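Putative cytochrome P450 hydroxylase (Chondromyces apiculatus DSM 436, PDB 6GMF) binds heme b and probably acts as a monooxygenase that oxidises terpenes with molecular oxygen. Local coordinates at residues Leu106-Ile110 against Leu348-Lys354; Ala259-Leu263 against Leu361-Ile367. All blocks are in the same frame, centred on the assembly; numbering follows the deposited sequence.

Followed from the N terminus, the chain first passes 106-110, where helix 107-119 begins, and then 259-263, at the end of helix 253-261. It later meets 348-354, within the long helix 346-363, and 361-367, which takes in the end of that helix and the chain leaving it. Interaction 1 therefore closes a loop with 237 residues between its segments and interaction 2 one with 97; because the segments alternate, the two loops cross. The contact centres lie about 18 Å apart. Interaction 1 joins the heme-facing part of helix 346-363 to helix 107-119, whereas interaction 2 joins its far end to helix 253-261, so the one helix holds both partners at different levels along its length.

Interaction 1 (Leu106-Ile110 against Leu348-Lys354); sequences LEPRI and LARLEAK. With HEM (protoporphyrin IX containing Fe), chain B.
Leu348 opens the contact between helices 346-363 and 107-119, known as helices L and D of the cytochrome P450 fold, which pack in a core four-helix bundle with 136-145 and 220-251. Leu348 CD1 meets two methyls, Leu106 CD1 at 4.2 Å and Ile110 CD1 at 4.1 Å, while the other branch points to the cofactor, Leu348 CD2 lying 3.9 Å from the heme vinyl atom CBC. Ala349 faces the heme instead, its CB 3.6 Å from vinyl atom CAB; Leu348 thus bridges helix 107-119 and the heme, and Ala349 lines the heme pocket. Leu351 reaches straight across: its CD2 lies 3.9 Å from Ile110 CD1, and its side chain crosses the extended Glu107 at about a right angle, with Leu351 CD1 4.0 Å from Glu107 CD. Glu352 offers its aliphatic part, CG, to Ile110 CD1, and also touches Met137 and Val141 of helix 136-145. Lys354, bent at chi3 (84°), swings its amine back to Glu107, whose carboxylate is shared with Arg111, so two cations probably stabilise its charge. In this salt bridge Lys354 NZ stands 3.0 Å from Glu107 OE2, above the carboxylate plane by 45°.

Interaction 2 (Ala259-Leu263 against Leu361-Ile367); sequences AQADL and LARLGDI
With CG turned beside its own backbone N (chi1 -87°) and the rest of the chain extended, Gln260 reaches from the last turn of helix 253-261 across the end of helix 346-363, bringing its amide to the carbonyls where that helix unwinds. These are helices J and L of the P450 fold, and they meet here far from the heme. The amide nitrogen uses both hydrogens. The one on the side of OE1 runs almost straight (174°) to Gly365, Gln260 NE2 to Gly365 O 3.0 Å, staying in the glutamine amide plane but arriving 43° above the carbonyl plane. The other, on the side of CG, goes to Leu361 O at 3.1 Å from Gln260 NE2, in the carbonyl plane and on a lone pair, by a more bent path. Two bonds diverging from one nitrogen fix the rotation of the amide and link the final helical turn to the chain that leaves it.

Apolar contacts complete the join. Leu361 spreads its methyls between two neighbours, CD1 3.8 Å from Ala259 CB and CD2 3.8 Å from Gln260 CG. Leu263 slides past it in the opposite direction, setting CD2 3.7 Å from Leu361 CB, while its CD1 rests on the CB of Ala362. Arg363 turns to the other side of the helix, where it pairs with Asp119 of helix 107-119. A water bridges the backbones, donating to Gln260 O at 2.7 Å and to Leu361 O at 3.2 Å, so that the latter carbonyl accepts from both NE2 and the water.

Interaction 1 (Leu106-Ile110 against Leu348-Lys354)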
loop_
_atom_site.group_PDB
_atom_site.type_symbol
_atom_site.label_atom_id
_atom_site.label_comp_id
_atom_site.label_asym_id
_atom_site.label_seq_id
_atom_site.Cartn_x
_atom_site.Cartn_y
_atom_site.Cartn_z
ATOM N N LEU A 106 2.397 18.977 0.138
ATOM C CA LEU A 106 1.027 18.642 -0.349
ATOM C C LEU A 106 -0.032 18.794 0.740
ATOM O O LEU A 106 -1.209 18.762 0.418
ATOM C CB LEU A 106 1.021 17.195 -0.844
ATOM C CG LEU A 106 1.633 16.929 -2.213
ATOM C CD1 LEU A 106 1.794 15.439 -2.444
ATOM C CD2 LEU A 106 0.781 17.540 -3.309
ATOM N N GLU A 107 0.336 18.976 2.018
ATOM C CA GLU A 107 -0.637 18.802 3.083
ATOM C C GLU A 107 -1.830 19.768 2.937
ATOM O O GLU A 107 -2.982 19.387 3.179
ATOM C CB GLU A 107 0.039 18.893 4.460
ATOM C CG GLU A 107 -0.958 18.894 5.584
ATOM C CD GLU A 107 -0.416 18.792 6.990
ATOM O OE1 GLU A 107 0.800 18.750 7.138
ATOM O OE2 GLU A 107 -1.231 18.721 7.921
ATOM N N PRO A 108 -1.640 21.075 2.637
ATOM C CA PRO A 108 -2.800 21.953 2.461
ATOM C C PRO A 108 -3.789 21.478 1.386
ATOM O O PRO A 108 -5.017 21.514 1.620
ATOM C CB PRO A 108 -2.168 23.323 2.137
ATOM C CG PRO A 108 -0.830 23.234 2.895
ATOM C CD PRO A 108 -0.363 21.807 2.654
ATOM N N ARG A 109 -3.269 21.026 0.258
ATOM C CA ARG A 109 -4.130 20.538 -0.840
ATOM C C ARG A 109 -4.820 19.238 -0.416
ATOM O O ARG A 109 -5.927 19.023 -0.787
ATOM C CB ARG A 109 -3.291 20.300 -2.089
ATOM C CG ARG A 109 -4.095 19.774 -3.264
ATOM C CD ARG A 109 -5.315 20.601 -3.591
ATOM N NE ARG A 109 -6.082 19.920 -4.619
ATOM C CZ ARG A 109 -7.391 19.951 -4.729
ATOM N NH1 ARG A 109 -8.114 20.676 -3.897
ATOM N NH2 ARG A 109 -7.984 19.246 -5.664
ATOM N N ILE A 110 -4.108 18.381 0.284
ATOM C CA ILE A 110 -4.695 17.115 0.766
ATOM C C ILE A 110 -5.858 17.422 1.723
ATOM O O ILE A 110 -6.882 16.750 1.675
ATOM C CB ILE A 110 -3.608 16.205 1.368
ATOM C CG1 ILE A 110 -2.673 15.674 0.274
ATOM C CG2 ILE A 110 -4.239 15.069 2.169
ATOM C CD1 ILE A 110 -1.421 15.005 0.761
ATOM N N LEU A 348 3.806 9.888 2.412
ATOM C CA LEU A 348 2.601 10.251 1.703
ATOM C C LEU A 348 1.395 9.444 2.209
ATOM O O LEU A 348 0.360 9.981 2.446
ATOM C CB LEU A 348 2.781 10.098 0.186
ATOM C CG LEU A 348 1.543 10.524 -0.603
ATOM C CD1 LEU A 348 1.096 11.955 -0.223
ATOM C CD2 LEU A 348 1.805 10.385 -2.094
ATOM N N ALA A 349 1.533 8.123 2.364
ATOM C CA ALA A 349 0.470 7.304 2.932
ATOM C C ALA A 349 0.084 7.818 4.320
ATOM O O ALA A 349 -1.101 7.909 4.663
ATOM C CB ALA A 349 0.944 5.875 3.031
ATOM N N ARG A 350 1.103 8.067 5.149
ATOM C CA ARG A 350 0.896 8.521 6.552
ATOM C C ARG A 350 0.186 9.879 6.565
ATOM O O ARG A 350 -0.676 10.087 7.442
ATOM C CB ARG A 350 2.238 8.596 7.290
ATOM C CG ARG A 350 2.765 7.247 7.757
ATOM C CD ARG A 350 4.138 7.351 8.395
ATOM N NE ARG A 350 4.437 6.216 9.255
ATOM C CZ ARG A 350 5.528 5.464 9.158
ATOM N NH1 ARG A 350 6.484 5.792 8.307
ATOM N NH2 ARG A 350 5.657 4.387 9.912
ATOM N N LEU A 351 0.542 10.756 5.624
ATOM C CA LEU A 351 -0.051 12.098 5.536
ATOM C C LEU A 351 -1.502 12.043 5.045
ATOM O O LEU A 351 -2.380 12.661 5.614
ATOM C CB LEU A 351 0.792 12.935 4.572
ATOM C CG LEU A 351 0.328 14.373 4.396
ATOM C CD1 LEU A 351 0.164 15.041 5.762
ATOM C CD2 LEU A 351 1.300 15.127 3.517
ATOM N N GLU A 352 -1.760 11.258 3.975
ATOM C CA GLU A 352 -3.129 11.155 3.448
ATOM C C GLU A 352 -4.033 10.585 4.540
ATOM O O GLU A 352 -5.169 11.022 4.718
ATOM C CB GLU A 352 -3.150 10.267 2.196
ATOM C CG GLU A 352 -2.455 10.921 1.011
ATOM C CD GLU A 352 -2.611 10.191 -0.310
ATOM O OE1 GLU A 352 -3.572 9.439 -0.470
ATOM O OE2 GLU A 352 -1.755 10.401 -1.182
ATOM N N ALA A 353 -3.534 9.540 5.223
ATOM C CA ALA A 353 -4.358 8.877 6.207
ATOM C C ALA A 353 -4.617 9.838 7.382
ATOM O O ALA A 353 -5.765 9.921 7.885
ATOM C CB ALA A 353 -3.730 7.574 6.663
ATOM N N LYS A 354 -3.550 10.481 7.857
ATOM C CA LYS A 354 -3.743 11.453 8.992
ATOM C C LYS A 354 -4.781 12.499 8.593
ATOM O O LYS A 354 -5.754 12.772 9.347
ATOM C CB LYS A 354 -2.434 12.126 9.344
ATOM C CG LYS A 354 -2.535 13.183 10.448
ATOM C CD LYS A 354 -1.368 14.119 10.475
ATOM C CE LYS A 354 -1.561 15.236 9.474
ATOM N NZ LYS A 354 -0.720 16.427 9.760
HETATM C CHA HEM B . 7.432 -0.228 -1.475
HETATM C CHB HEM B . 3.878 -0.803 1.572
HETATM C CHC HEM B . 1.963 3.354 -0.004
HETATM C CHD HEM B . 5.323 3.720 -3.324
HETATM C C1A HEM B . 6.639 -0.725 -0.468
HETATM C C2A HEM B . 7.022 -1.863 0.295
HETATM C C3A HEM B . 5.985 -2.043 1.152
HETATM C C4A HEM B . 5.046 -1.008 0.913
HETATM C CMA HEM B . 5.769 -3.146 2.160
HETATM C CAA HEM B . 8.257 -2.715 0.196
HETATM C CBA HEM B . 8.195 -3.766 -0.945
HETATM C CGA HEM B . 9.377 -4.712 -0.949
HETATM O O1A HEM B . 10.220 -4.682 -0.017
HETATM O O2A HEM B . 9.353 -5.579 -1.884
HETATM C C1B HEM B . 3.001 0.282 1.417
HETATM C C2B HEM B . 1.828 0.533 2.214
HETATM C C3B HEM B . 1.261 1.690 1.784
HETATM C C4B HEM B . 2.129 2.177 0.708
HETATM C CMB HEM B . 1.393 -0.393 3.277
HETATM C CAB HEM B . 0.059 2.462 2.287
HETATM C CBB HEM B . -0.364 2.266 3.493
HETATM C C1C HEM B . 2.703 3.880 -1.003
HETATM C C2C HEM B . 2.395 5.103 -1.691
HETATM C C3C HEM B . 3.396 5.173 -2.646
HETATM C C4C HEM B . 4.218 4.026 -2.558
HETATM C CMC HEM B . 1.365 6.122 -1.295
HETATM C CAC HEM B . 3.665 6.212 -3.640
HETATM C CBC HEM B . 2.841 7.180 -3.961
HETATM C C1D HEM B . 6.143 2.647 -3.093
HETATM C C2D HEM B . 7.329 2.355 -3.951
HETATM C C3D HEM B . 7.926 1.266 -3.424
HETATM C C4D HEM B . 7.115 0.887 -2.262
HETATM C CMD HEM B . 7.701 3.228 -5.139
HETATM C CAD HEM B . 9.161 0.586 -3.943
HETATM C CBD HEM B . 10.482 1.002 -3.275
HETATM C CGD HEM B . 11.672 0.203 -3.763
HETATM O O1D HEM B . 12.792 0.705 -3.569
HETATM O O2D HEM B . 11.507 -0.921 -4.305
HETATM N NA HEM B . 5.420 -0.195 -0.073
HETATM N NB HEM B . 3.116 1.295 0.567
HETATM N NC HEM B . 3.776 3.210 -1.557
HETATM N ND HEM B . 6.033 1.670 -2.128
HETATM FE FE HEM B . 4.676 1.539 -0.739
HETATM O O HOH W 1 3.541 0.213 -2.146
#

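Interaction 2 (Ala259-Leu263 against Leu361-Ile367)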
loop_
_atom_site.group_PDB
_atom_site.type_symbol
_atom_site.label_atom_id
_atom_site.label_comp_id
_atom_site.label_asym_id
_atom_site.label_seq_id
_atom_site.Cartn_x
_atom_site.Cartn_y
_atom_site.Cartn_z
ATOM N N ALA A 259 -10.405 9.327 19.918
ATOM C CA ALA A 259 -9.725 10.057 18.839
ATOM C C ALA A 259 -10.585 11.218 18.337
ATOM O O ALA A 259 -10.043 12.165 17.858
ATOM C CB ALA A 259 -9.362 9.113 17.707
ATOM N N GLN A 260 -11.910 11.088 18.417
ATOM C CA GLN A 260 -12.813 12.137 17.983
ATOM C C GLN A 260 -12.713 13.313 18.959
ATOM O O GLN A 260 -12.842 14.457 18.536
ATOM C CB GLN A 260 -14.242 11.608 17.848
ATOM C CG GLN A 260 -14.512 10.992 16.487
ATOM C CD GLN A 260 -15.975 10.757 16.227
ATOM O OE1 GLN A 260 -16.647 10.063 16.989
ATOM N NE2 GLN A 260 -16.481 11.329 15.139
ATOM N N ALA A 261 -12.456 13.019 20.245
ATOM C CA ALA A 261 -12.288 14.052 21.292
ATOM C C ALA A 261 -10.864 14.629 21.295
ATOM O O ALA A 261 -10.655 15.757 21.711
ATOM C CB ALA A 261 -12.641 13.479 22.642
ATOM N N ASP A 262 -9.871 13.867 20.829
ATOM C CA ASP A 262 -8.506 14.351 20.750
ATOM C C ASP A 262 -7.896 13.930 19.404
ATOM O O ASP A 262 -7.284 12.863 19.282
ATOM C CB ASP A 262 -7.651 13.817 21.904
ATOM C CG ASP A 262 -6.211 14.293 21.905
ATOM O OD1 ASP A 262 -5.865 15.162 21.087
ATOM O OD2 ASP A 262 -5.414 13.752 22.706
ATOM N N LEU A 263 -7.999 14.828 18.424
ATOM C CA LEU A 263 -7.492 14.589 17.092
ATOM C C LEU A 263 -5.968 14.430 17.049
ATOM O O LEU A 263 -5.455 13.867 16.089
ATOM C CB LEU A 263 -7.958 15.743 16.203
ATOM C CG LEU A 263 -9.471 15.784 15.990
ATOM C CD1 LEU A 263 -9.859 16.970 15.122
ATOM C CD2 LEU A 263 -9.990 14.489 15.375
ATOM N N LEU A 361 -13.091 12.479 11.290
ATOM C CA LEU A 361 -13.349 12.384 12.718
ATOM C C LEU A 361 -13.915 13.711 13.206
ATOM O O LEU A 361 -14.762 13.696 14.103
ATOM C CB LEU A 361 -12.063 12.039 13.474
ATOM C CG LEU A 361 -11.568 10.602 13.334
ATOM C CD1 LEU A 361 -10.431 10.298 14.300
ATOM C CD2 LEU A 361 -12.687 9.609 13.500
ATOM N N ALA A 362 -13.403 14.836 12.673
ATOM C CA ALA A 362 -13.846 16.177 13.123
ATOM C C ALA A 362 -15.268 16.459 12.629
ATOM O O ALA A 362 -16.093 16.976 13.354
ATOM C CB ALA A 362 -12.904 17.228 12.631
ATOM N N ARG A 363 -15.562 16.123 11.372
ATOM C CA ARG A 363 -16.814 16.540 10.763
ATOM C C ARG A 363 -17.950 15.535 10.937
ATOM O O ARG A 363 -19.092 15.916 10.826
ATOM C CB ARG A 363 -16.557 16.860 9.297
ATOM C CG ARG A 363 -15.728 18.120 9.149
ATOM C CD ARG A 363 -15.524 18.482 7.706
ATOM N NE ARG A 363 -16.767 18.833 7.039
ATOM C CZ ARG A 363 -16.887 18.954 5.724
ATOM N NH1 ARG A 363 -15.811 18.894 4.953
ATOM N NH2 ARG A 363 -18.083 19.143 5.194
ATOM N N LEU A 364 -17.660 14.252 11.149
ATOM C CA LEU A 364 -18.728 13.270 11.286
ATOM C C LEU A 364 -19.021 13.092 12.777
ATOM O O LEU A 364 -18.084 13.028 13.567
ATOM C CB LEU A 364 -18.310 11.929 10.675
ATOM C CG LEU A 364 -18.579 11.714 9.185
ATOM C CD1 LEU A 364 -18.111 12.871 8.335
ATOM C CD2 LEU A 364 -17.938 10.421 8.705
ATOM N N GLY A 365 -20.309 12.983 13.128
ATOM C CA GLY A 365 -20.741 12.656 14.489
ATOM C C GLY A 365 -20.426 11.212 14.791
ATOM O O GLY A 365 -19.365 10.733 14.404
ATOM N N ASP A 366 -21.311 10.531 15.515
ATOM C CA ASP A 366 -21.206 9.112 15.762
ATOM C C ASP A 366 -21.092 8.367 14.432
ATOM O O ASP A 366 -21.919 8.571 13.524
ATOM C CB ASP A 366 -22.416 8.576 16.520
ATOM C CG ASP A 366 -22.531 9.050 17.958
ATOM O OD1 ASP A 366 -21.618 9.792 18.423
ATOM O OD2 ASP A 366 -23.542 8.679 18.598
ATOM N N ILE A 367 -20.044 7.541 14.313
ATOM C CA ILE A 367 -19.797 6.738 13.135
ATOM C C ILE A 367 -19.986 5.277 13.506
ATOM O O ILE A 367 -19.373 4.802 14.470
ATOM C CB ILE A 367 -18.375 6.997 12.601
ATOM C CG1 ILE A 367 -18.145 8.489 12.347
ATOM C CG2 ILE A 367 -18.099 6.168 11.358
ATOM C CD1 ILE A 367 -16.696 8.930 12.420
HETATM O O HOH W 2 -14.117 15.735 16.537
#